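Local atomic coordinates of Non-ribosomal peptide synthetase (Methanobrevibacter ruminantium, PDB entry 6VTJ), a protein that joins a thiolation (peptide carrier) domain to a reductase domain and probably releases its tethered peptide by reducing the thioester with a nicotinamide cofactor. Residues Ile211-Asn216 against Lys252-Ser257; Val361-Ile366 against Glu475-Leu480. One frame throughout, in Å; residues are numbered along the deposited sequence.

In the fold
Two buried contacts of the reductase domain illustrate how chemistry follows place in a fold. Interaction 1 joins neighbouring parallel strands in the middle of the Rossmann-type sheet, where backbone hydrogen bonds set the register and side chains fill in on both faces. Interaction 2 sets the later part of the broken strand 360-365, in the same sheet, against helix 474-485 near the end of the chain, and it works through side-chain packing alone, covering less than half as much surface. The centres of interactions 1 and 2 are 26 Å apart, and the two do not touch. Neither is a surface contact, although interaction 1 has one partly exposed residue, D212, where its strands begin.

Interaction 1: residues Ile211-Asn216 against Lys252-Ser257; sequences IDTVIN and KYVQIS
V254 takes hold of the neighbouring strand twice through its backbone: its N gives a 2.7 Å bond to V214 O, and its O accepts one from N216 N at 2.8 Å. V214 N to K252 O and I256 N to N216 O continue the parallel pairing. Beside this tight middle, V214 CG1 rests 3.8 Å from Y253 CE2, meeting the ring obliquely, and N216 CG lies 3.3 Å from Y253 OH. N216 and Q255 run side by side with nearly coplanar amides; N216 ND2 reaches Q255 OE1 at 3.0 Å (N-H...O 167°), in the carbonyl plane on a lone pair. Strands 213-216 and 252-258 are joined by a beta-alpha-beta crossover of the Rossmann-type fold, and the crossover helix 229-246, together with helix 291-308, packs over the face bearing Y253 and Q255. N216 OD1 turns elsewhere, to T132 OG1 and, weakly, to a water that also bonds Y253 OH. An alanine at N216 would probably leave Q255 OE1 and T132 OG1 without these mates and open a gap beside the Y253 hydroxyl. On the other face T213 CG2 meets V254 CG2 at 3.8 Å. Where the strands begin, D212 is partly exposed, and K252 N bonds D212 O on the most bent line of the set (141°). K252 CE and T213 OG1 nonetheless meet closely, at 3.1 Å. K252 NZ bonds E125 O and a water that reaches D212 O only weakly, and T213 OG1 pairs with L126 O.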
ATOM      1  N   ILE A 211     -16.153 -18.613 -13.540  1.00 37.76           N
ATOM      2  CA  ILE A 211     -15.623 -17.653 -12.583  1.00 37.29           C
ATOM      3  C   ILE A 211     -16.780 -16.902 -11.940  1.00 37.04           C
ATOM      4  O   ILE A 211     -17.606 -16.294 -12.634  1.00 37.62           O
ATOM      5  CB  ILE A 211     -14.626 -16.692 -13.253  1.00 39.28           C
ATOM      6  CG1 ILE A 211     -13.342 -17.464 -13.574  1.00 35.48           C
ATOM      7  CG2 ILE A 211     -14.346 -15.483 -12.335  1.00 36.61           C
ATOM      8  CD1 ILE A 211     -12.444 -16.812 -14.586  1.00 39.34           C
ATOM      9  N   ASP A 212     -16.833 -16.943 -10.611  1.00 33.68           N
ATOM     10  CA  ASP A 212     -17.877 -16.278  -9.843  1.00 39.36           C
ATOM     11  C   ASP A 212     -17.425 -14.999  -9.161  1.00 35.79           C
ATOM     12  O   ASP A 212     -18.230 -14.075  -9.011  1.00 36.45           O
ATOM     13  CB  ASP A 212     -18.424 -17.240  -8.786  1.00 31.42           C
ATOM     14  CG  ASP A 212     -18.882 -18.534  -9.397  1.00 37.85           C
ATOM     15  OD1 ASP A 212     -19.695 -18.455 -10.339  1.00 35.99           O
ATOM     16  OD2 ASP A 212     -18.423 -19.618  -8.970  1.00 39.75           O
ATOM     17  N   THR A 213     -16.164 -14.917  -8.740  1.00 35.83           N
ATOM     18  CA  THR A 213     -15.671 -13.750  -8.020  1.00 29.91           C
ATOM     19  C   THR A 213     -14.274 -13.401  -8.500  1.00 30.36           C
ATOM     20  O   THR A 213     -13.404 -14.270  -8.514  1.00 30.70           O
ATOM     21  CB  THR A 213     -15.610 -13.998  -6.517  1.00 30.24           C
ATOM     22  OG1 THR A 213     -16.863 -14.510  -6.031  1.00 34.11           O
ATOM     23  CG2 THR A 213     -15.247 -12.702  -5.797  1.00 30.33           C
ATOM     24  N   VAL A 214     -14.051 -12.137  -8.864  1.00 29.88           N
ATOM     25  CA  VAL A 214     -12.703 -11.623  -9.081  1.00 30.46           C
ATOM     26  C   VAL A 214     -12.231 -10.979  -7.785  1.00 23.95           C
ATOM     27  O   VAL A 214     -12.958 -10.195  -7.185  1.00 28.88           O
ATOM     28  CB  VAL A 214     -12.668 -10.615 -10.235  1.00 26.86           C
ATOM     29  CG1 VAL A 214     -11.249 -10.099 -10.408  1.00 23.55           C
ATOM     30  CG2 VAL A 214     -13.169 -11.252 -11.528  1.00 29.31           C
ATOM     31  N   ILE A 215     -11.053 -11.358  -7.317  1.00 22.17           N
ATOM     32  CA  ILE A 215     -10.380 -10.674  -6.216  1.00 25.50           C
ATOM     33  C   ILE A 215      -9.120 -10.031  -6.778  1.00 24.65           C
ATOM     34  O   ILE A 215      -8.176 -10.724  -7.194  1.00 26.44           O
ATOM     35  CB  ILE A 215     -10.071 -11.620  -5.050  1.00 25.25           C
ATOM     36  CG1 ILE A 215     -11.364 -12.339  -4.620  1.00 25.82           C
ATOM     37  CG2 ILE A 215      -9.484 -10.828  -3.901  1.00 24.12           C
ATOM     38  CD1 ILE A 215     -11.274 -13.084  -3.298  1.00 23.89           C
ATOM     39  N   ASN A 216      -9.117  -8.692  -6.810  1.00 26.84           N
ATOM     40  CA  ASN A 216      -8.047  -7.913  -7.426  1.00 23.79           C
ATOM     41  C   ASN A 216      -7.136  -7.380  -6.333  1.00 22.32           C
ATOM     42  O   ASN A 216      -7.385  -6.323  -5.737  1.00 23.69           O
ATOM     43  CB  ASN A 216      -8.592  -6.777  -8.278  1.00 24.59           C
ATOM     44  CG  ASN A 216      -7.500  -6.172  -9.136  1.00 29.11           C
ATOM     45  OD1 ASN A 216      -6.942  -6.852  -9.996  1.00 31.45           O
ATOM     46  ND2 ASN A 216      -7.137  -4.930  -8.862  1.00 27.10           N
ATOM     47  N   LYS A 252     -19.074 -11.170  -9.364  1.00 40.95           N
ATOM     48  CA  LYS A 252     -18.659 -10.208  -8.349  1.00 33.97           C
ATOM     49  C   LYS A 252     -17.240  -9.710  -8.626  1.00 33.44           C
ATOM     50  O   LYS A 252     -16.371 -10.484  -9.029  1.00 33.61           O
ATOM     51  CB  LYS A 252     -18.649 -10.886  -6.982  1.00 33.93           C
ATOM     52  CG  LYS A 252     -19.842 -10.741  -6.109  1.00 43.93           C
ATOM     53  CD  LYS A 252     -19.468 -11.183  -4.686  1.00 39.54           C
ATOM     54  CE  LYS A 252     -18.845 -12.555  -4.683  1.00 36.06           C
ATOM     55  NZ  LYS A 252     -19.781 -13.603  -5.195  1.00 38.92           N
ATOM     56  N   TYR A 253     -16.986  -8.430  -8.343  1.00 27.74           N
ATOM     57  CA  TYR A 253     -15.645  -7.861  -8.433  1.00 30.01           C
ATOM     58  C   TYR A 253     -15.258  -7.295  -7.067  1.00 28.45           C
ATOM     59  O   TYR A 253     -15.852  -6.321  -6.598  1.00 28.27           O
ATOM     60  CB  TYR A 253     -15.575  -6.778  -9.505  1.00 30.50           C
ATOM     61  CG  TYR A 253     -14.158  -6.307  -9.773  1.00 30.47           C
ATOM     62  CD1 TYR A 253     -13.579  -5.303  -9.007  1.00 26.79           C
ATOM     63  CD2 TYR A 253     -13.394  -6.871 -10.795  1.00 30.43           C
ATOM     64  CE1 TYR A 253     -12.276  -4.883  -9.251  1.00 28.15           C
ATOM     65  CE2 TYR A 253     -12.103  -6.447 -11.042  1.00 25.65           C
ATOM     66  CZ  TYR A 253     -11.549  -5.462 -10.266  1.00 25.47           C
ATOM     67  OH  TYR A 253     -10.259  -5.030 -10.521  1.00 31.46           O
ATOM     68  N   VAL A 254     -14.256  -7.889  -6.438  1.00 26.66           N
ATOM     69  CA  VAL A 254     -13.756  -7.467  -5.141  1.00 23.98           C
ATOM     70  C   VAL A 254     -12.410  -6.789  -5.352  1.00 27.52           C
ATOM     71  O   VAL A 254     -11.433  -7.436  -5.735  1.00 24.84           O
ATOM     72  CB  VAL A 254     -13.629  -8.649  -4.186  1.00 24.73           C
ATOM     73  CG1 VAL A 254     -13.082  -8.166  -2.857  1.00 21.95           C
ATOM     74  CG2 VAL A 254     -14.995  -9.324  -4.027  1.00 25.85           C
ATOM     75  N   GLN A 255     -12.359  -5.497  -5.073  1.00 24.75           N
ATOM     76  CA  GLN A 255     -11.151  -4.702  -5.183  1.00 26.62           C
ATOM     77  C   GLN A 255     -10.501  -4.612  -3.807  1.00 25.42           C
ATOM     78  O   GLN A 255     -11.172  -4.264  -2.832  1.00 24.50           O
ATOM     79  CB  GLN A 255     -11.494  -3.305  -5.722  1.00 23.10           C
ATOM     80  CG  GLN A 255     -10.407  -2.223  -5.494  1.00 27.27           C
ATOM     81  CD  GLN A 255      -9.178  -2.422  -6.366  1.00 24.48           C
ATOM     82  OE1 GLN A 255      -8.975  -3.496  -6.945  1.00 28.11           O
ATOM     83  NE2 GLN A 255      -8.361  -1.373  -6.484  1.00 26.82           N
ATOM     84  N   ILE A 256      -9.217  -4.944  -3.712  1.00 26.83           N
ATOM     85  CA  ILE A 256      -8.473  -4.668  -2.492  1.00 25.48           C
ATOM     86  C   ILE A 256      -7.960  -3.246  -2.589  1.00 26.72           C
ATOM     87  O   ILE A 256      -7.292  -2.888  -3.560  1.00 25.74           O
ATOM     88  CB  ILE A 256      -7.316  -5.655  -2.287  1.00 23.95           C
ATOM     89  CG1 ILE A 256      -7.812  -7.103  -2.431  1.00 25.44           C
ATOM     90  CG2 ILE A 256      -6.611  -5.355  -0.963  1.00 22.87           C
ATOM     91  CD1 ILE A 256      -9.040  -7.462  -1.524  1.00 24.64           C
ATOM     92  N   SER A 257      -8.291  -2.429  -1.593  1.00 30.22           N
ATOM     93  CA  SER A 257      -7.949  -1.015  -1.631  1.00 27.20           C
ATOM     94  C   SER A 257      -7.114  -0.661  -0.404  1.00 26.36           C
ATOM     95  O   SER A 257      -6.568  -1.548   0.258  1.00 26.63           O
ATOM     96  CB  SER A 257      -9.220  -0.161  -1.695  1.00 27.73           C
ATOM     97  OG  SER A 257      -8.935   1.189  -2.072  1.00 26.68           O
TER
HETATM   98  O   HOH W   1     -21.191 -13.620  -7.415  1.00 49.25           O
HETATM   99  O   HOH W   2      -8.475  -6.401 -12.295  1.00 34.18           O

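Interaction 2: residues Val361-Ile366 against Glu475-Leu480; sequences VDMSQI and EYLKRL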
ATOM      1  N   VAL A 361      -0.787   2.351  15.463  1.00 28.07           N
ATOM      2  CA  VAL A 361      -0.866   1.650  14.193  1.00 28.53           C
ATOM      3  C   VAL A 361      -1.649   0.363  14.378  1.00 30.33           C
ATOM      4  O   VAL A 361      -1.641  -0.242  15.455  1.00 30.29           O
ATOM      5  CB  VAL A 361       0.537   1.365  13.613  1.00 28.92           C
ATOM      6  CG1 VAL A 361       1.153   0.128  14.287  1.00 29.09           C
ATOM      7  CG2 VAL A 361       0.431   1.176  12.127  1.00 32.54           C
ATOM      8  N   ASP A 362      -2.358  -0.027  13.319  1.00 28.62           N
ATOM      9  CA  ASP A 362      -2.845  -1.388  13.167  1.00 25.97           C
ATOM     10  C   ASP A 362      -1.705  -2.298  12.736  1.00 25.23           C
ATOM     11  O   ASP A 362      -0.869  -1.924  11.905  1.00 25.57           O
ATOM     12  CB  ASP A 362      -3.957  -1.440  12.123  1.00 28.32           C
ATOM     13  CG  ASP A 362      -3.452  -1.125  10.716  1.00 29.20           C
ATOM     14  OD1 ASP A 362      -3.064   0.041  10.455  1.00 30.19           O
ATOM     15  OD2 ASP A 362      -3.442  -2.041   9.871  1.00 28.96           O
ATOM     16  N   MET A 363      -1.646  -3.479  13.328  1.00 23.41           N
ATOM     17  CA  MET A 363      -0.772  -4.541  12.835  1.00 25.07           C
ATOM     18  C   MET A 363      -1.697  -5.597  12.240  1.00 26.90           C
ATOM     19  O   MET A 363      -2.166  -6.512  12.922  1.00 26.12           O
ATOM     20  CB  MET A 363       0.123  -5.080  13.925  1.00 25.03           C
ATOM     21  CG  MET A 363       0.921  -3.973  14.616  1.00 22.43           C
ATOM     22  SD  MET A 363       2.325  -3.380  13.658  1.00 28.20           S
ATOM     23  CE  MET A 363       3.426  -4.795  13.760  1.00 22.97           C
ATOM     24  N   SER A 364      -1.981  -5.442  10.953  1.00 28.02           N
ATOM     25  CA  SER A 364      -2.918  -6.320  10.257  1.00 28.35           C
ATOM     26  C   SER A 364      -2.147  -7.536   9.758  1.00 24.66           C
ATOM     27  O   SER A 364      -1.551  -7.514   8.681  1.00 25.63           O
ATOM     28  CB  SER A 364      -3.589  -5.558   9.122  1.00 24.87           C
ATOM     29  OG  SER A 364      -4.378  -4.489   9.633  1.00 24.05           O
ATOM     30  N   GLN A 365      -2.161  -8.605  10.564  1.00 26.72           N
ATOM     31  CA  GLN A 365      -1.422  -9.824  10.247  1.00 23.48           C
ATOM     32  C   GLN A 365      -1.946 -10.444   8.953  1.00 26.03           C
ATOM     33  O   GLN A 365      -3.150 -10.702   8.819  1.00 26.39           O
ATOM     34  CB  GLN A 365      -1.543 -10.815  11.406  1.00 23.31           C
ATOM     35  CG  GLN A 365      -1.139 -10.227  12.788  1.00 23.98           C
ATOM     36  CD  GLN A 365      -2.330  -9.719  13.610  1.00 28.67           C
ATOM     37  OE1 GLN A 365      -3.418  -9.482  13.079  1.00 24.22           O
ATOM     38  NE2 GLN A 365      -2.130  -9.582  14.922  1.00 26.20           N
ATOM     39  N   ILE A 366      -1.026 -10.709   8.012  1.00 24.34           N
ATOM     40  CA  ILE A 366      -1.392 -10.998   6.619  1.00 27.40           C
ATOM     41  C   ILE A 366      -2.286 -12.233   6.502  1.00 28.56           C
ATOM     42  O   ILE A 366      -3.142 -12.309   5.594  1.00 26.12           O
ATOM     43  CB  ILE A 366      -0.116 -11.128   5.758  1.00 22.14           C
ATOM     44  CG1 ILE A 366      -0.434 -11.057   4.262  1.00 23.61           C
ATOM     45  CG2 ILE A 366       0.563 -12.436   6.027  1.00 23.37           C
ATOM     46  CD1 ILE A 366      -0.972  -9.748   3.774  1.00 22.53           C
ATOM     47  N   GLU A 475       4.412 -11.289  22.296  1.00 32.64           N
ATOM     48  CA  GLU A 475       4.783 -12.550  21.660  1.00 35.84           C
ATOM     49  C   GLU A 475       4.679 -12.441  20.143  1.00 32.32           C
ATOM     50  O   GLU A 475       5.604 -12.828  19.415  1.00 29.76           O
ATOM     51  CB  GLU A 475       3.911 -13.694  22.196  1.00 35.03           C
ATOM     52  CG  GLU A 475       4.033 -13.921  23.727  1.00 42.93           C
ATOM     53  CD  GLU A 475       2.813 -13.412  24.525  1.00 50.79           C
ATOM     54  OE1 GLU A 475       2.163 -14.244  25.208  1.00 61.03           O
ATOM     55  OE2 GLU A 475       2.501 -12.184  24.470  1.00 47.63           O
ATOM     56  N   TYR A 476       3.565 -11.894  19.640  1.00 31.12           N
ATOM     57  CA  TYR A 476       3.462 -11.748  18.195  1.00 28.72           C
ATOM     58  C   TYR A 476       4.587 -10.868  17.679  1.00 27.40           C
ATOM     59  O   TYR A 476       5.279 -11.226  16.712  1.00 26.01           O
ATOM     60  CB  TYR A 476       2.103 -11.181  17.794  1.00 27.47           C
ATOM     61  CG  TYR A 476       2.116 -10.639  16.401  1.00 25.00           C
ATOM     62  CD1 TYR A 476       2.164 -11.495  15.310  1.00 26.55           C
ATOM     63  CD2 TYR A 476       2.112  -9.269  16.169  1.00 26.62           C
ATOM     64  CE1 TYR A 476       2.181 -11.004  14.037  1.00 25.00           C
ATOM     65  CE2 TYR A 476       2.118  -8.766  14.895  1.00 23.84           C
ATOM     66  CZ  TYR A 476       2.159  -9.635  13.835  1.00 26.02           C
ATOM     67  OH  TYR A 476       2.175  -9.130  12.558  1.00 23.37           O
ATOM     68  N   LEU A 477       4.829  -9.739  18.360  1.00 25.11           N
ATOM     69  CA  LEU A 477       5.890  -8.845  17.910  1.00 27.20           C
ATOM     70  C   LEU A 477       7.235  -9.559  17.954  1.00 27.77           C
ATOM     71  O   LEU A 477       8.062  -9.394  17.049  1.00 29.48           O
ATOM     72  CB  LEU A 477       5.899  -7.555  18.741  1.00 24.69           C
ATOM     73  CG  LEU A 477       4.703  -6.609  18.524  1.00 29.28           C
ATOM     74  CD1 LEU A 477       4.768  -5.404  19.465  1.00 25.19           C
ATOM     75  CD2 LEU A 477       4.581  -6.142  17.049  1.00 24.62           C
ATOM     76  N   LYS A 478       7.443 -10.428  18.951  1.00 31.44           N
ATOM     77  CA  LYS A 478       8.721 -11.137  18.980  1.00 31.27           C
ATOM     78  C   LYS A 478       8.827 -12.093  17.803  1.00 34.50           C
ATOM     79  O   LYS A 478       9.871 -12.144  17.130  1.00 33.54           O
ATOM     80  CB  LYS A 478       8.905 -11.873  20.304  1.00 33.45           C
ATOM     81  CG  LYS A 478       9.200 -10.948  21.459  1.00 36.19           C
ATOM     82  CD  LYS A 478       9.242 -11.701  22.779  1.00 38.91           C
ATOM     83  CE  LYS A 478       9.407 -10.733  23.930  1.00 44.87           C
ATOM     84  NZ  LYS A 478       9.129 -11.369  25.256  1.00 54.21           N
ATOM     85  N   ARG A 479       7.737 -12.820  17.507  1.00 31.74           N
ATOM     86  CA  ARG A 479       7.723 -13.653  16.309  1.00 29.96           C
ATOM     87  C   ARG A 479       8.119 -12.820  15.106  1.00 31.03           C
ATOM     88  O   ARG A 479       9.019 -13.194  14.336  1.00 30.85           O
ATOM     89  CB  ARG A 479       6.341 -14.290  16.094  1.00 33.82           C
ATOM     90  CG  ARG A 479       5.942 -15.333  17.144  1.00 31.56           C
ATOM     91  CD  ARG A 479       4.884 -16.291  16.623  1.00 30.80           C
ATOM     92  NE  ARG A 479       3.561 -15.676  16.528  1.00 34.96           N
ATOM     93  CZ  ARG A 479       2.816 -15.328  17.576  1.00 31.53           C
ATOM     94  NH1 ARG A 479       3.254 -15.538  18.812  1.00 32.86           N
ATOM     95  NH2 ARG A 479       1.623 -14.776  17.391  1.00 29.01           N
ATOM     96  N   LEU A 480       7.527 -11.627  14.999  1.00 29.01           N
ATOM     97  CA  LEU A 480       7.771 -10.783  13.836  1.00 24.88           C
ATOM     98  C   LEU A 480       9.238 -10.389  13.784  1.00 29.22           C
ATOM     99  O   LEU A 480       9.923 -10.576  12.761  1.00 28.56           O
ATOM    100  CB  LEU A 480       6.867  -9.549  13.904  1.00 28.29           C
ATOM    101  CG  LEU A 480       6.879  -8.527  12.767  1.00 28.83           C
ATOM    102  CD1 LEU A 480       5.549  -7.827  12.705  1.00 26.40           C
ATOM    103  CD2 LEU A 480       8.012  -7.510  12.966  1.00 26.14           C
TER
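The ring of Y476 carries the side chain of Q365 over one face: NE2 stands 4.3 Å above the plane, over the ring centre, and CG comes down on the same side to 3.5 Å from CZ. The amide is turned steeply, 72° between the planes, and so it is not laid flat on the ring. M363 CB approaches obliquely, 4.3 Å from CE2, whereas R479 NH2 lies in the ring plane at its edge. The guanidinium of R479 in turn has Y476 CA 3.5 Å above one of its faces, offset toward the rim, and is further held by Y325, through a bond from NE to the backbone oxygen and a cation-pi contact. Q365 has CG anti to its carbonyl carbon (chi1 -53°), which carries that methylene toward the tyrosine. The second part of the contact belongs to M363. Its chain bends at chi2 and again at chi3 (-70°), bringing the methyl CE up against two leucines one helical turn apart, 3.7 Å from L477 CD2 and 3.8 Å from L480 CD1; the methionine side chain crosses each leucine at about a right angle. In this way the later part of the broken strand 360-365, with Q365 as N-cap of the following helix, is joined to helix 474-485, whose Y476 also touches M322 and whose L477 touches I394. The M363 side chain is about 12 Å from the bound 4'-phosphopantetheine. The polar tips are tied outside the contact: Y476 OH donates to S323 O, and Q365 NE2 to P470 O. What remains across it is mostly van der Waals packing, with an amide nitrogen over the ring face; those outside bonds probably fix ring and amide against each other, while the M363 part depends on close fit.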